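PDB 7DWM: transcriptional regulator from Vibrio virus VP882, which binds 3,5-dimethylpyrazin-2-ol (DPO) in a PAS-fold pocket and probably regulates transcription by binding DNA through a LuxR-type helix-turn-helix domain. Local coordinates for residues L159-R164 with R200-A205; V48-R53 with D60-C65; E8-Y13 with M112-V117; E166-F171 with H194-I199. All blocks are in the same frame, centred on the assembly; numbering follows the deposited sequence.

Interaction 1 (L159-R164 with R200-A205)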
# COMPACT_ATOMS: atom_id res chain seq x y z
N LEU A 159 26.98 8.13 -6.48
CA LEU A 159 27.85 7.73 -5.38
C LEU A 159 27.64 6.26 -5.02
O LEU A 159 26.57 5.70 -5.26
CB LEU A 159 27.63 8.63 -4.16
CG LEU A 159 26.19 8.80 -3.66
CD1 LEU A 159 26.17 8.84 -2.15
CD2 LEU A 159 25.56 10.05 -4.25
N ASN A 160 28.66 5.65 -4.43
CA ASN A 160 28.76 4.20 -4.26
C ASN A 160 28.82 3.87 -2.78
O ASN A 160 29.89 3.67 -2.21
CB ASN A 160 29.99 3.66 -5.01
CG ASN A 160 29.86 3.79 -6.52
OD1 ASN A 160 30.02 4.88 -7.07
ND2 ASN A 160 29.57 2.68 -7.19
N LEU A 161 27.65 3.80 -2.15
CA LEU A 161 27.59 3.36 -0.76
C LEU A 161 27.85 1.86 -0.68
O LEU A 161 27.36 1.08 -1.50
CB LEU A 161 26.23 3.68 -0.15
CG LEU A 161 25.70 5.11 -0.25
CD1 LEU A 161 24.33 5.21 0.39
CD2 LEU A 161 26.67 6.10 0.38
N THR A 162 28.62 1.46 0.32
CA THR A 162 28.84 0.04 0.59
C THR A 162 27.58 -0.56 1.20
O THR A 162 26.58 0.12 1.44
CB THR A 162 30.05 -0.15 1.50
OG1 THR A 162 29.70 0.22 2.84
CG2 THR A 162 31.21 0.71 1.02
N GLU A 163 27.63 -1.87 1.46
CA GLU A 163 26.46 -2.55 2.01
C GLU A 163 26.17 -2.08 3.44
O GLU A 163 25.03 -1.73 3.77
CB GLU A 163 26.66 -4.06 1.97
CG GLU A 163 26.51 -4.66 0.57
CD GLU A 163 26.07 -6.11 0.60
OE1 GLU A 163 25.44 -6.55 -0.38
OE2 GLU A 163 26.34 -6.80 1.61
N ARG A 164 27.20 -2.04 4.28
CA ARG A 164 27.00 -1.56 5.65
C ARG A 164 26.60 -0.09 5.66
O ARG A 164 25.78 0.33 6.48
CB ARG A 164 28.25 -1.78 6.49
CG ARG A 164 28.16 -1.17 7.88
CD ARG A 164 29.43 -1.35 8.68
NE ARG A 164 29.81 -2.76 8.75
CZ ARG A 164 30.98 -3.19 9.20
NH1 ARG A 164 31.25 -4.49 9.23
NH2 ARG A 164 31.90 -2.33 9.63
N ARG A 200 28.47 10.58 5.01
CA ARG A 200 28.42 12.04 4.94
C ARG A 200 29.39 12.58 3.89
O ARG A 200 29.02 13.40 3.05
CB ARG A 200 28.72 12.62 6.31
CG ARG A 200 28.10 13.98 6.57
CD ARG A 200 28.86 14.70 7.66
NE ARG A 200 30.12 15.25 7.18
CZ ARG A 200 31.30 15.06 7.77
NH1 ARG A 200 31.37 14.33 8.87
NH2 ARG A 200 32.40 15.59 7.26
N ASN A 201 30.64 12.12 3.94
CA ASN A 201 31.63 12.62 3.00
C ASN A 201 31.31 12.19 1.57
O ASN A 201 31.55 12.95 0.63
CB ASN A 201 33.03 12.17 3.41
CG ASN A 201 33.63 13.08 4.47
OD1 ASN A 201 33.22 14.23 4.61
ND2 ASN A 201 34.60 12.57 5.21
N LYS A 202 30.78 10.98 1.39
CA LYS A 202 30.37 10.57 0.06
C LYS A 202 29.25 11.46 -0.48
O LYS A 202 29.19 11.72 -1.69
CB LYS A 202 29.93 9.10 0.07
CG LYS A 202 31.10 8.14 -0.03
CD LYS A 202 30.64 6.69 -0.05
CE LYS A 202 31.84 5.76 0.05
NZ LYS A 202 31.47 4.33 -0.10
N PHE A 203 28.36 11.93 0.39
CA PHE A 203 27.32 12.86 -0.04
C PHE A 203 27.85 14.28 -0.22
O PHE A 203 27.19 15.09 -0.90
CB PHE A 203 26.18 12.88 0.97
CG PHE A 203 25.13 11.83 0.73
CD1 PHE A 203 23.93 12.16 0.12
CD2 PHE A 203 25.36 10.52 1.11
CE1 PHE A 203 22.97 11.19 -0.11
CE2 PHE A 203 24.40 9.55 0.88
CZ PHE A 203 23.21 9.88 0.27
N GLY A 204 29.00 14.60 0.35
CA GLY A 204 29.48 15.96 0.37
C GLY A 204 28.85 16.82 1.43
O GLY A 204 28.96 18.05 1.37
N ALA A 205 28.18 16.21 2.41
CA ALA A 205 27.50 16.97 3.45
C ALA A 205 28.48 17.41 4.52
O ALA A 205 29.51 16.77 4.77
CB ALA A 205 26.38 16.13 4.07
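The polar part of this contact belongs to Lys-202, on the last turn of helix 189-203. Its CG lies anti to the carbonyl carbon (chi1 -83°) and the chain beyond is fully extended, so the ammonium reaches right across to the 159-162 loop. There NZ donates a hydrogen bond to the backbone O of Asn-160, 2.7 Å away. The nitrogen arrives above the carbonyl plane, not along a lone pair, with a C=O...N angle of 146°. NZ has a second partner in Glu-165, a salt bridge to OE2, and that same oxygen accepts a bond from Thr-162 N. Thr-162 is the N-cap of helix 163-172, and the arrangement is consistent with a capping box, so the lysine charge meets the helix start where its cap is built.

The apolar part centres on the Phe-203 ring. Leu-159 CD1 sits over one face, displaced toward the rim, as a CH-pi contact 3.9 Å from the ring centroid. Leu-161 CD2 approaches more obliquely, 4.2 Å from Phe-203 CE2, and also rests 4.0 Å from Lys-202 CD.

Within the helix terminus, Gly-204, with positive phi, completes a Schellman motif in which Ala-205 N returns to Arg-200 O. The Arg-200 NE donates to Ala-205 O, 2.9 Å away and exactly in the guanidinium plane.

Beyond the two segments, Phe-203 packs on Leu-211 and Ala-215 of helix 208-217 and on Leu-169 of helix 163-172, while Tyr-220 meets its ring edge-to-face and also touches Leu-159 and Leu-161.

Interaction 2 (V48-R53 with D60-C65)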
# COMPACT_ATOMS: atom_id res chain seq x y z
N VAL A 48 4.23 -18.15 -12.73
CA VAL A 48 4.85 -19.45 -12.57
C VAL A 48 5.11 -19.92 -14.00
O VAL A 48 4.59 -19.32 -14.95
CB VAL A 48 3.95 -20.40 -11.76
CG1 VAL A 48 4.53 -21.81 -11.64
CG2 VAL A 48 3.70 -19.82 -10.37
N GLY A 49 5.91 -20.97 -14.17
CA GLY A 49 6.28 -21.46 -15.49
C GLY A 49 5.15 -21.98 -16.35
O GLY A 49 5.38 -22.45 -17.47
N MET A 50 3.91 -21.88 -15.86
CA MET A 50 2.74 -22.48 -16.50
C MET A 50 2.19 -21.58 -17.61
O MET A 50 1.02 -21.18 -17.63
CB MET A 50 1.68 -22.78 -15.44
CG MET A 50 2.23 -23.43 -14.17
SD MET A 50 2.86 -25.13 -14.35
CE MET A 50 4.43 -24.87 -15.15
N LYS A 51 3.07 -21.25 -18.55
CA LYS A 51 2.74 -20.35 -19.69
C LYS A 51 1.50 -20.86 -20.42
O LYS A 51 0.48 -20.16 -20.43
CB LYS A 51 3.90 -20.28 -20.68
CG LYS A 51 4.03 -18.98 -21.45
CD LYS A 51 2.85 -18.66 -22.31
CE LYS A 51 3.18 -17.65 -23.39
NZ LYS A 51 4.55 -17.82 -23.92
N ASN A 52 1.61 -22.01 -21.08
CA ASN A 52 0.46 -22.58 -21.76
C ASN A 52 -0.08 -23.86 -21.15
O ASN A 52 -1.16 -24.31 -21.55
CB ASN A 52 0.77 -22.82 -23.25
CG ASN A 52 2.18 -23.31 -23.48
OD1 ASN A 52 2.84 -23.81 -22.57
ND2 ASN A 52 2.65 -23.16 -24.71
N ARG A 53 0.72 -24.50 -20.29
CA ARG A 53 0.20 -25.72 -19.61
C ARG A 53 -0.80 -25.20 -18.60
O ARG A 53 -0.42 -24.40 -17.77
CB ARG A 53 1.32 -26.64 -19.10
CG ARG A 53 1.95 -26.22 -17.78
CD ARG A 53 3.00 -27.21 -17.31
NE ARG A 53 4.01 -27.44 -18.34
CZ ARG A 53 5.32 -27.33 -18.17
NH1 ARG A 53 5.81 -27.00 -16.99
NH2 ARG A 53 6.13 -27.56 -19.18
N ASP A 60 0.77 -25.70 -4.23
CA ASP A 60 1.63 -24.61 -4.66
C ASP A 60 2.98 -25.11 -5.18
O ASP A 60 3.68 -24.35 -5.86
CB ASP A 60 1.82 -23.61 -3.52
CG ASP A 60 0.71 -22.60 -3.45
OD1 ASP A 60 0.43 -21.96 -4.49
OD2 ASP A 60 0.10 -22.43 -2.37
N ALA A 61 3.34 -26.36 -4.89
CA ALA A 61 4.55 -26.96 -5.45
C ALA A 61 4.25 -27.25 -6.92
O ALA A 61 4.03 -28.38 -7.35
CB ALA A 61 4.93 -28.22 -4.70
N ASP A 62 4.26 -26.18 -7.70
CA ASP A 62 3.83 -26.23 -9.09
C ASP A 62 4.98 -26.73 -9.96
O ASP A 62 6.01 -27.20 -9.46
CB ASP A 62 3.35 -24.86 -9.55
CG ASP A 62 1.91 -24.58 -9.17
OD1 ASP A 62 1.04 -24.73 -10.05
OD2 ASP A 62 1.63 -24.21 -8.00
N MET A 63 4.79 -26.61 -11.27
CA MET A 63 5.77 -26.98 -12.28
C MET A 63 6.57 -25.72 -12.62
O MET A 63 6.04 -24.61 -12.56
CB MET A 63 5.09 -27.50 -13.55
CG MET A 63 3.99 -28.56 -13.44
SD MET A 63 4.37 -30.26 -13.89
CE MET A 63 3.58 -30.21 -15.50
N ASP A 64 7.87 -25.89 -12.88
CA ASP A 64 8.65 -24.91 -13.65
C ASP A 64 8.79 -23.53 -12.99
O ASP A 64 8.86 -22.51 -13.69
CB ASP A 64 8.01 -24.76 -15.04
CG ASP A 64 8.27 -25.96 -15.95
OD1 ASP A 64 8.32 -27.09 -15.45
OD2 ASP A 64 8.40 -25.78 -17.18
N CYS A 65 8.97 -23.50 -11.67
CA CYS A 65 9.32 -22.21 -11.07
C CYS A 65 9.73 -22.39 -9.63
O CYS A 65 9.27 -23.31 -8.95
CB CYS A 65 8.18 -21.18 -11.15
SG CYS A 65 8.71 -19.54 -10.62
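Two irregular pieces of the same long connection run close together here, with the CA atoms of Gly-49 and Asp-64 only 4.6 Å apart. Gly-49 has no side chain to keep the two segments apart, and its CA makes a CA-H...O contact with Asp-64 O at 3.3 Å. Just after it, Met-50 is the centre of an inverse gamma turn, while Asp-64 itself carries a positive phi.

Val-48 sends CG1 anti to its backbone N (chi1 176°), which lays that methyl against Cys-65 CB at 3.7 Å and, from another direction, against Asp-62 CB at 3.9 Å. Both segments belong to the PAS fold, in the connection between helix 42-47 and helix 71-80 that borders the DPO pocket. Asp-60 touches the ligand and pairs through OD2 with Lys-31, another pocket residue; the side chain of Val-48 stands about 5 Å from the ligand and packs on Thr-67.

Farther from the pocket, the Met-50 chain bends at chi2 and chi3 and crosses Met-63 at about a right angle, its SD 3.7 Å from Met-63 CG. The tip of Met-63 bends in turn, bringing CE to 3.6 Å from Arg-53 CD. Arg-53, with CG in the crowded position between N and the carbonyl carbon (chi1 80°), bends at chi3 to present the guanidinium edge to Asp-64. NH1 forms a salt bridge to Asp-64 OD2 at 2.9 Å, although NH1 is less surely placed; the carboxylate stands almost perpendicular to the guanidinium, the planes 88° apart.

Interaction 3 (E8-Y13 with M112-V117)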
# COMPACT_ATOMS: atom_id res chain seq x y z
N GLU A 8 -26.17 -25.26 -6.79
CA GLU A 8 -26.32 -24.56 -8.07
C GLU A 8 -25.71 -23.17 -7.99
O GLU A 8 -24.90 -22.78 -8.84
CB GLU A 8 -27.80 -24.47 -8.44
CG GLU A 8 -28.58 -25.74 -8.19
CD GLU A 8 -28.79 -26.57 -9.45
OE1 GLU A 8 -29.55 -27.56 -9.37
OE2 GLU A 8 -28.21 -26.25 -10.51
N GLY A 9 -26.05 -22.43 -6.94
CA GLY A 9 -25.54 -21.09 -6.78
C GLY A 9 -24.07 -21.08 -6.41
O GLY A 9 -23.34 -20.18 -6.82
N ASP A 10 -23.61 -22.09 -5.67
CA ASP A 10 -22.20 -22.12 -5.31
C ASP A 10 -21.30 -22.47 -6.49
O ASP A 10 -20.10 -22.19 -6.44
CB ASP A 10 -21.96 -23.12 -4.18
CG ASP A 10 -22.20 -22.52 -2.82
OD1 ASP A 10 -22.02 -23.25 -1.83
OD2 ASP A 10 -22.58 -21.33 -2.73
N ASP A 11 -21.86 -23.07 -7.55
CA ASP A 11 -21.07 -23.28 -8.76
C ASP A 11 -21.26 -22.18 -9.80
O ASP A 11 -20.31 -21.84 -10.52
CB ASP A 11 -21.44 -24.63 -9.38
CG ASP A 11 -20.46 -25.08 -10.44
OD1 ASP A 11 -20.55 -24.57 -11.58
OD2 ASP A 11 -19.61 -25.94 -10.15
N ALA A 12 -22.44 -21.55 -9.82
CA ALA A 12 -22.61 -20.34 -10.61
C ALA A 12 -21.72 -19.21 -10.11
O ALA A 12 -21.12 -18.49 -10.92
CB ALA A 12 -24.08 -19.91 -10.60
N TYR A 13 -21.61 -19.05 -8.79
CA TYR A 13 -20.76 -18.03 -8.21
C TYR A 13 -19.28 -18.27 -8.53
O TYR A 13 -18.53 -17.33 -8.82
CB TYR A 13 -21.01 -17.96 -6.70
CG TYR A 13 -20.04 -17.13 -5.91
CD1 TYR A 13 -19.05 -17.73 -5.15
CD2 TYR A 13 -20.11 -15.74 -5.90
CE1 TYR A 13 -18.16 -16.98 -4.41
CE2 TYR A 13 -19.22 -14.98 -5.16
CZ TYR A 13 -18.24 -15.61 -4.42
OH TYR A 13 -17.34 -14.88 -3.68
N MET A 112 -19.01 -17.52 -0.02
CA MET A 112 -19.90 -17.70 -1.15
C MET A 112 -21.34 -17.71 -0.66
O MET A 112 -21.56 -17.67 0.55
CB MET A 112 -19.62 -19.03 -1.86
CG MET A 112 -18.18 -19.44 -2.08
SD MET A 112 -18.00 -21.22 -1.83
CE MET A 112 -18.47 -21.37 -0.11
N PRO A 113 -22.35 -17.80 -1.56
CA PRO A 113 -23.73 -17.78 -1.07
C PRO A 113 -24.04 -18.98 -0.18
O PRO A 113 -25.14 -19.08 0.38
CB PRO A 113 -24.56 -17.82 -2.37
CG PRO A 113 -23.62 -18.25 -3.43
CD PRO A 113 -22.32 -17.63 -3.02
N SER A 114 -23.06 -19.89 -0.05
CA SER A 114 -23.06 -20.83 1.06
C SER A 114 -22.88 -20.14 2.41
O SER A 114 -23.61 -20.43 3.37
CB SER A 114 -21.95 -21.86 0.84
OG SER A 114 -21.40 -22.30 2.06
N GLY A 115 -21.93 -19.22 2.50
CA GLY A 115 -21.50 -18.68 3.77
C GLY A 115 -20.37 -19.44 4.44
O GLY A 115 -19.91 -19.03 5.51
N ARG A 116 -19.94 -20.56 3.85
CA ARG A 116 -18.88 -21.40 4.37
C ARG A 116 -17.52 -20.88 3.91
O ARG A 116 -17.40 -20.28 2.84
CB ARG A 116 -19.06 -22.84 3.90
CG ARG A 116 -18.11 -23.83 4.54
CD ARG A 116 -18.17 -25.19 3.86
NE ARG A 116 -18.65 -25.10 2.49
CZ ARG A 116 -17.89 -25.31 1.42
NH1 ARG A 116 -16.61 -25.63 1.56
NH2 ARG A 116 -18.41 -25.20 0.21
N VAL A 117 -16.51 -21.13 4.73
CA VAL A 117 -15.11 -20.88 4.37
C VAL A 117 -14.70 -21.96 3.36
O VAL A 117 -14.39 -23.09 3.74
CB VAL A 117 -14.21 -20.85 5.61
CG1 VAL A 117 -14.59 -19.69 6.49
CG2 VAL A 117 -14.32 -22.13 6.44
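Tyr-13 holds CG anti to its backbone N (chi1 169°) and Asp-10, one turn earlier on the same helix, holds CG anti to its carbonyl carbon (chi1 -85°); together these torsions send the ring and the carboxylate toward the 112-115 turn. Pro-113 touches both. Its CD lies over one face of the Tyr-13 ring, displaced toward the rim, in a CH-pi contact 4.0 Å from the ring centroid. On the neighbouring side of the pyrrolidine, CG meets Asp-10 OD2 at 3.3 Å, the two side chains sliding past each other in opposite directions. The Met-112 side chain crosses that of Tyr-13 at about a right angle, its CG 3.4 Å from Tyr-13 CE1 and oblique to the ring.

The second segment lies in the hairpin connection between strands 99-110 and 119-126, neighbours in the antiparallel PAS sheet, so the contact joins the N-terminal helix 7-21 to a tip of that sheet. A beta turn shapes the connection: Gly-115 N bonds back to Met-112 O, and Gly-115 takes a positive phi. Ser-114 OG then accepts from Arg-116 N at 2.9 Å, an ST turn.

The Asp-10 carboxylate lies alongside the turn, OD1 nearest Ser-114 CB. The same OD1 is 4.6 Å from Arg-116 NH2, beyond salt-bridge range, where the opposite charge may still help stabilise the ionised carboxylate. The tyrosine ring also meets the ring of His-19 of the second subunit, their planes at about 60°, and that same histidine of the second subunit packs on Pro-113.

Interaction 4 (E166-F171 with H194-I199)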
# COMPACT_ATOMS: atom_id res chain seq x y z
N GLU A 166 24.90 1.39 3.32
CA GLU A 166 23.49 1.39 2.93
C GLU A 166 22.59 1.07 4.12
O GLU A 166 21.55 1.70 4.30
CB GLU A 166 23.26 0.41 1.79
CG GLU A 166 23.66 0.96 0.42
CD GLU A 166 23.12 0.14 -0.73
OE1 GLU A 166 22.91 -1.08 -0.55
OE2 GLU A 166 22.91 0.71 -1.82
N LEU A 167 22.98 0.08 4.93
CA LEU A 167 22.19 -0.24 6.12
C LEU A 167 22.14 0.94 7.09
O LEU A 167 21.07 1.32 7.59
CB LEU A 167 22.78 -1.47 6.82
CG LEU A 167 22.03 -2.80 6.69
CD1 LEU A 167 22.15 -3.34 5.28
CD2 LEU A 167 22.56 -3.81 7.69
N VAL A 168 23.31 1.52 7.37
CA VAL A 168 23.40 2.64 8.30
C VAL A 168 22.53 3.80 7.82
O VAL A 168 21.83 4.42 8.61
CB VAL A 168 24.87 3.07 8.48
CG1 VAL A 168 24.95 4.40 9.21
CG2 VAL A 168 25.64 2.00 9.24
N LEU A 169 22.56 4.09 6.51
CA LEU A 169 21.77 5.19 6.00
C LEU A 169 20.28 4.87 6.02
O LEU A 169 19.46 5.75 6.32
CB LEU A 169 22.22 5.55 4.58
CG LEU A 169 21.57 6.81 4.01
CD1 LEU A 169 21.96 8.00 4.85
CD2 LEU A 169 21.97 7.01 2.56
N PHE A 170 19.90 3.63 5.68
CA PHE A 170 18.51 3.21 5.79
C PHE A 170 17.96 3.50 7.18
O PHE A 170 16.85 4.01 7.32
CB PHE A 170 18.39 1.71 5.47
CG PHE A 170 16.97 1.21 5.41
CD1 PHE A 170 16.34 0.73 6.55
CD2 PHE A 170 16.26 1.22 4.22
CE1 PHE A 170 15.03 0.28 6.50
CE2 PHE A 170 14.96 0.76 4.17
CZ PHE A 170 14.34 0.29 5.31
N PHE A 171 18.74 3.17 8.21
CA PHE A 171 18.22 3.39 9.56
C PHE A 171 18.40 4.83 10.03
O PHE A 171 17.63 5.29 10.89
CB PHE A 171 18.83 2.39 10.52
CG PHE A 171 18.31 0.99 10.33
CD1 PHE A 171 16.95 0.73 10.48
CD2 PHE A 171 19.15 -0.04 9.97
CE1 PHE A 171 16.45 -0.54 10.29
CE2 PHE A 171 18.65 -1.32 9.79
CZ PHE A 171 17.30 -1.57 9.94
N HIS A 194 32.02 6.05 12.46
CA HIS A 194 32.92 6.05 11.30
C HIS A 194 32.14 5.83 10.00
O HIS A 194 32.40 6.50 8.99
CB HIS A 194 33.99 4.97 11.47
CG HIS A 194 35.05 5.31 12.46
ND1 HIS A 194 35.62 6.56 12.55
CD2 HIS A 194 35.65 4.55 13.41
CE1 HIS A 194 36.52 6.56 13.52
NE2 HIS A 194 36.56 5.35 14.05
N ALA A 195 31.19 4.89 10.02
CA ALA A 195 30.38 4.65 8.84
C ALA A 195 29.58 5.89 8.44
O ALA A 195 29.48 6.23 7.26
CB ALA A 195 29.44 3.46 9.07
N ILE A 196 29.00 6.57 9.43
CA ILE A 196 28.24 7.79 9.16
C ILE A 196 29.15 8.86 8.59
O ILE A 196 28.76 9.62 7.69
CB ILE A 196 27.52 8.28 10.43
CG1 ILE A 196 26.46 7.27 10.86
CG2 ILE A 196 26.87 9.63 10.19
CD1 ILE A 196 25.84 7.59 12.20
N GLU A 197 30.38 8.96 9.10
CA GLU A 197 31.33 9.94 8.57
C GLU A 197 31.62 9.66 7.10
O GLU A 197 31.63 10.59 6.27
CB GLU A 197 32.62 9.91 9.39
CG GLU A 197 33.78 10.64 8.74
CD GLU A 197 33.79 12.12 9.07
OE1 GLU A 197 34.69 12.83 8.57
OE2 GLU A 197 32.91 12.57 9.83
N ARG A 198 31.82 8.39 6.74
CA ARG A 198 32.13 8.08 5.35
C ARG A 198 30.92 8.30 4.44
O ARG A 198 31.07 8.77 3.31
CB ARG A 198 32.65 6.65 5.23
CG ARG A 198 34.13 6.52 5.53
CD ARG A 198 34.65 5.13 5.24
NE ARG A 198 34.89 4.37 6.46
CZ ARG A 198 34.00 3.59 7.04
NH1 ARG A 198 34.31 2.94 8.16
NH2 ARG A 198 32.79 3.44 6.51
N ILE A 199 29.72 8.01 4.94
CA ILE A 199 28.51 8.30 4.16
C ILE A 199 28.37 9.80 3.93
O ILE A 199 28.16 10.27 2.80
CB ILE A 199 27.27 7.74 4.87
CG1 ILE A 199 27.27 6.22 4.87
CG2 ILE A 199 26.00 8.28 4.22
CD1 ILE A 199 26.37 5.62 5.93
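Val-168 points toward helix 194-199 and divides its two methyls between the partners there. CG1, anti to the backbone N (chi1 169°), touches two isoleucines: it lies 3.6 Å from CG1 of Ile-196, whose side chain crosses the valine at about a right angle, and 3.8 Å from CD1 of Ile-199, which comes in obliquely. CG2 turns the other way and meets Ala-195 CB at 4.1 Å, one residue before Ile-196.

Ile-199 uses both of its branches. While CD1 reaches the valine, CG2 touches Leu-169 CD1 at 4.1 Å, so the isoleucine bridges two successive residues of helix 166-171. All five side chains are buried, and no hydrogen bond crosses the interface. The short segments cross almost perpendicularly, at -89°, with their axes 9.8 Å apart at closest approach.

Elsewhere on helix 166-171, Leu-167 and Phe-170 pack on Leu-142 and Val-138 of the second subunit. Ile-196 and Ile-199 also touch helix 208-217 through Lys-208 and Leu-211. This is part of the hydrophobic core of a LuxR-type helix-turn-helix domain, in which helix 189-203 probably corresponds to the DNA-recognition helix of relatives.

Overall arrangement
Along the chain, interaction 2 is nested inside interaction 3, and both precede interaction 1, which encloses interaction 4. Interactions 1 and 4 share helices 163-172 and 189-203, with centres about 7 Å apart, and meet where Leu-161 and Phe-203 pack on Leu-169, so the buried helix crossing of interaction 4 runs on into the more exposed edge formed by interaction 1, in the probable DNA-binding domain. Interactions 2 and 3 belong to the PAS half, centres about 28 Å apart, the first beside the ligand pocket. Interactions 1 and 2 are about 42 Å apart between centres and about 24 Å at their nearest atoms, without direct touch. Interactions 3 and 4 both touch the second subunit.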